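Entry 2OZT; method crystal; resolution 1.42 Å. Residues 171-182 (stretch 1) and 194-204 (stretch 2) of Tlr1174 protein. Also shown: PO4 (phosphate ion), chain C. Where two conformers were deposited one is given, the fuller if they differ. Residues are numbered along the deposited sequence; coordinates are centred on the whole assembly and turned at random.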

# COMPACT_ATOMS: atom_id res chain seq x y z
N SER A 171 14.45 4.53 8.75
CA SER A 171 15.17 5.64 9.36
C SER A 171 16.25 5.24 10.37
O SER A 171 16.98 6.13 10.87
CB SER A 171 14.18 6.59 10.03
OG SER A 171 13.61 5.98 11.14
N TRP A 172 16.35 3.97 10.73
CA TRP A 172 17.38 3.58 11.71
C TRP A 172 18.66 3.23 10.99
O TRP A 172 18.64 2.67 9.89
CB TRP A 172 16.94 2.34 12.50
CG TRP A 172 15.80 2.57 13.41
CD1 TRP A 172 15.40 3.75 14.02
CD2 TRP A 172 14.93 1.54 13.92
NE1 TRP A 172 14.31 3.50 14.83
CE2 TRP A 172 14.01 2.16 14.79
CE3 TRP A 172 14.84 0.16 13.70
CZ2 TRP A 172 12.98 1.44 15.41
CZ3 TRP A 172 13.87 -0.55 14.36
CH2 TRP A 172 12.94 0.10 15.21
N ASP A 173 19.80 3.53 11.62
CA ASP A 173 21.04 2.89 11.16
C ASP A 173 21.16 1.48 11.75
O ASP A 173 20.33 1.06 12.55
CB ASP A 173 22.30 3.75 11.39
CG ASP A 173 22.61 4.01 12.84
OD1 ASP A 173 22.28 3.20 13.74
OD2 ASP A 173 23.26 5.07 13.08
N ARG A 174 22.14 0.73 11.28
CA ARG A 174 22.18 -0.67 11.60
C ARG A 174 22.38 -0.90 13.12
O ARG A 174 21.75 -1.76 13.71
CB ARG A 174 23.27 -1.38 10.78
CG ARG A 174 22.99 -1.47 9.26
CD ARG A 174 24.20 -2.03 8.48
NE ARG A 174 25.29 -1.05 8.56
CZ ARG A 174 26.50 -1.29 9.06
NH1 ARG A 174 26.83 -2.51 9.45
NH2 ARG A 174 27.38 -0.30 9.14
N ALA A 175 23.26 -0.12 13.76
CA ALA A 175 23.50 -0.36 15.19
C ALA A 175 22.23 -0.02 15.99
O ALA A 175 21.90 -0.71 16.93
CB ALA A 175 24.65 0.52 15.64
N THR A 176 21.54 1.05 15.60
CA THR A 176 20.27 1.43 16.24
C THR A 176 19.20 0.34 16.09
O THR A 176 18.49 0.03 17.05
CB THR A 176 19.75 2.76 15.66
OG1 THR A 176 20.70 3.79 15.98
CG2 THR A 176 18.36 3.18 16.25
N ALA A 177 19.06 -0.21 14.88
CA ALA A 177 18.10 -1.27 14.66
C ALA A 177 18.41 -2.44 15.58
O ALA A 177 17.53 -3.01 16.22
CB ALA A 177 18.15 -1.73 13.19
N ASN A 178 19.68 -2.81 15.65
CA ASN A 178 20.05 -3.93 16.48
C ASN A 178 19.72 -3.71 17.96
O ASN A 178 19.22 -4.63 18.62
CB ASN A 178 21.52 -4.24 16.26
CG ASN A 178 21.80 -5.68 16.46
OD1 ASN A 178 21.86 -6.45 15.51
ND2 ASN A 178 21.92 -6.08 17.71
N ARG A 179 19.96 -2.49 18.45
CA ARG A 179 19.64 -2.15 19.86
C ARG A 179 18.12 -2.21 20.08
O ARG A 179 17.65 -2.73 21.10
CB ARG A 179 20.20 -0.79 20.23
CG ARG A 179 21.73 -0.81 20.38
CD ARG A 179 22.26 0.35 21.25
NE ARG A 179 21.70 1.64 20.83
CZ ARG A 179 22.07 2.32 19.74
NH1 ARG A 179 23.04 1.85 18.96
NH2 ARG A 179 21.48 3.47 19.43
N TRP A 180 17.33 -1.73 19.10
CA TRP A 180 15.88 -1.82 19.18
C TRP A 180 15.36 -3.24 19.22
O TRP A 180 14.48 -3.58 20.02
CB TRP A 180 15.27 -1.12 17.96
CG TRP A 180 14.69 0.24 18.24
CD1 TRP A 180 15.21 1.44 17.87
CD2 TRP A 180 13.44 0.52 18.88
NE1 TRP A 180 14.35 2.47 18.25
CE2 TRP A 180 13.26 1.92 18.87
CE3 TRP A 180 12.44 -0.29 19.43
CZ2 TRP A 180 12.10 2.54 19.42
CZ3 TRP A 180 11.32 0.32 20.00
CH2 TRP A 180 11.15 1.71 19.95
N PHE A 181 15.92 -4.12 18.39
CA PHE A 181 15.46 -5.48 18.42
C PHE A 181 15.81 -6.19 19.72
O PHE A 181 15.06 -7.03 20.17
CB PHE A 181 15.91 -6.26 17.18
CG PHE A 181 15.10 -5.90 15.95
CD1 PHE A 181 13.76 -6.25 15.89
CD2 PHE A 181 15.67 -5.21 14.90
CE1 PHE A 181 12.99 -5.89 14.78
CE2 PHE A 181 14.92 -4.85 13.80
CZ PHE A 181 13.57 -5.17 13.75
N ALA A 182 16.94 -5.80 20.31
CA ALA A 182 17.35 -6.40 21.61
C ALA A 182 16.39 -5.91 22.69
O ALA A 182 15.94 -6.70 23.54
CB ALA A 182 18.77 -6.04 21.93
N TYR A 194 4.86 -6.48 14.13
CA TYR A 194 6.13 -6.43 13.42
C TYR A 194 6.72 -5.05 13.50
O TYR A 194 6.03 -4.07 13.89
CB TYR A 194 5.98 -6.84 11.94
CG TYR A 194 4.89 -6.17 11.08
CD1 TYR A 194 3.80 -6.92 10.66
CD2 TYR A 194 4.98 -4.84 10.67
CE1 TYR A 194 2.81 -6.38 9.79
CE2 TYR A 194 3.97 -4.28 9.81
CZ TYR A 194 2.92 -5.06 9.41
OH TYR A 194 2.00 -4.47 8.57
N VAL A 195 8.02 -4.98 13.17
CA VAL A 195 8.71 -3.73 12.90
C VAL A 195 8.78 -3.58 11.37
O VAL A 195 9.26 -4.47 10.68
CB VAL A 195 10.13 -3.68 13.54
CG1 VAL A 195 10.82 -2.40 13.13
CG2 VAL A 195 10.07 -3.81 15.07
N GLU A 196 8.29 -2.46 10.88
CA GLU A 196 8.22 -2.22 9.44
C GLU A 196 9.41 -1.42 8.95
O GLU A 196 9.72 -0.36 9.53
CB GLU A 196 6.93 -1.48 9.10
CG GLU A 196 6.65 -1.33 7.62
CD GLU A 196 5.26 -0.77 7.40
OE1 GLU A 196 4.54 -0.59 8.39
OE2 GLU A 196 4.87 -0.55 6.24
N GLN A 197 10.15 -1.98 7.98
CA GLN A 197 11.27 -1.27 7.32
C GLN A 197 12.28 -0.66 8.32
O GLN A 197 12.46 0.55 8.35
CB GLN A 197 10.76 -0.26 6.27
CG GLN A 197 11.83 0.08 5.23
CD GLN A 197 12.01 -1.00 4.19
OE1 GLN A 197 11.02 -1.56 3.68
NE2 GLN A 197 13.26 -1.32 3.86
N PRO A 198 12.93 -1.51 9.12
CA PRO A 198 13.85 -0.90 10.08
C PRO A 198 15.03 -0.21 9.42
O PRO A 198 15.52 0.81 9.96
CB PRO A 198 14.30 -2.08 10.93
CG PRO A 198 14.10 -3.30 10.09
CD PRO A 198 12.81 -2.96 9.31
N LEU A 199 15.44 -0.68 8.26
CA LEU A 199 16.62 -0.11 7.56
C LEU A 199 16.19 0.33 6.18
O LEU A 199 15.20 -0.19 5.66
CB LEU A 199 17.74 -1.16 7.45
CG LEU A 199 18.28 -1.78 8.75
CD1 LEU A 199 19.26 -2.88 8.41
CD2 LEU A 199 18.93 -0.68 9.57
N PRO A 200 16.95 1.25 5.58
CA PRO A 200 16.61 1.67 4.21
C PRO A 200 16.83 0.52 3.24
O PRO A 200 17.58 -0.41 3.51
CB PRO A 200 17.57 2.84 3.92
CG PRO A 200 18.67 2.73 4.93
CD PRO A 200 18.15 1.93 6.12
N PRO A 201 16.11 0.53 2.10
CA PRO A 201 16.18 -0.56 1.15
C PRO A 201 17.56 -0.90 0.63
O PRO A 201 17.76 -2.04 0.26
CB PRO A 201 15.30 -0.08 0.00
CG PRO A 201 14.35 0.84 0.66
CD PRO A 201 15.09 1.52 1.76
N ASP A 202 18.49 0.06 0.63
CA ASP A 202 19.81 -0.26 0.12
C ASP A 202 20.56 -1.25 1.02
O ASP A 202 21.51 -1.91 0.55
CB ASP A 202 20.65 1.02 -0.08
CG ASP A 202 20.97 1.70 1.22
OD1 ASP A 202 20.04 2.18 1.88
OD2 ASP A 202 22.17 1.75 1.59
N GLN A 203 20.20 -1.32 2.31
CA GLN A 203 20.85 -2.20 3.27
C GLN A 203 20.16 -3.55 3.31
O GLN A 203 19.82 -4.07 4.36
CB GLN A 203 20.88 -1.55 4.66
CG GLN A 203 21.75 -0.27 4.67
CD GLN A 203 21.98 0.33 6.03
OE1 GLN A 203 21.11 0.33 6.88
NE2 GLN A 203 23.18 0.88 6.22
N TRP A 204 19.99 -4.14 2.13
CA TRP A 204 19.23 -5.39 2.04
C TRP A 204 19.87 -6.57 2.76
O TRP A 204 19.19 -7.42 3.32
CB TRP A 204 18.93 -5.74 0.59
CG TRP A 204 20.13 -6.11 -0.27
CD1 TRP A 204 20.84 -5.28 -1.09
CD2 TRP A 204 20.70 -7.41 -0.41
NE1 TRP A 204 21.84 -6.00 -1.74
CE2 TRP A 204 21.77 -7.30 -1.33
CE3 TRP A 204 20.43 -8.65 0.16
CZ2 TRP A 204 22.56 -8.39 -1.69
CZ3 TRP A 204 21.22 -9.76 -0.21
CH2 TRP A 204 22.27 -9.60 -1.13
P PO4 C . 24.96 2.63 8.87
O1 PO4 C . 24.56 3.92 8.19
O2 PO4 C . 25.81 1.88 7.88
O3 PO4 C . 25.73 2.86 10.17
O4 PO4 C . 23.77 1.76 9.15
O HOH W 1 20.47 3.11 7.85

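A helix often packs against a neighbouring segment through apolar side chains, with polar bonds gathered, in this case, near the helix start; residues 171-182 and 194-204 of Tlr1174 illustrate the principle. The two stretches bury 449 Å² between them, yet a single direct hydrogen bond crosses the contact: W172 N to P198 O, weak at 3.4 Å. Packing does most of the work, by the buried W172, A177, F181, V195, P198 and L199. W172, with chi1 m (-68°), lays its indole along the second stretch, CE3 lying 3.6 Å from P198 CB. Within the helix that follows, F181, also m, starts sideways but brings its ring end inward, with P198 CB at the ring edge, 4.0 Å from F181 CE2. The rigid, apolar ring of P198 thus offers CB to both aromatics while its carbonyl accepts the weak bond. V195, with chi1 t, places CG1 3.8 Å from W172 CZ3 and CG2 3.6 Å from F181 CE1, with CG1 also 4.0 Å from F181 CZ. Between them in sequence, A177 points toward the second stretch; its CB lies 3.8 Å from L199 CD2. L199 itself leaves the backbone pointing away; its m,t rotamer returns the branched end to the helix start, where CD2 also lies 3.4 Å from W172 O.

At that start, D173 adopts chi1 p and caps the helix, OD1 accepting from T176 N at 2.9 Å and from T176 OG1 at 2.8 Å. Polar bridging takes over at the exposed margin. The CA-to-CB bond of Q203 points toward the first stretch, and with chi1 m and chi2 t its amide reaches a water, which donates to Q203 OE1 (3.0 Å) and W172 O (2.8 Å), while Q203 NE2 donates to phosphate O4 at 3.1 Å. R174 approaches the same ion with its backbone N (2.9 Å to O4) and, through its m,t,m chain, with NE and NH2 (3.1 and 3.0 Å to O2). The phosphate, probably from the crystallisation liquor, therefore links the stretches without belonging to the protein.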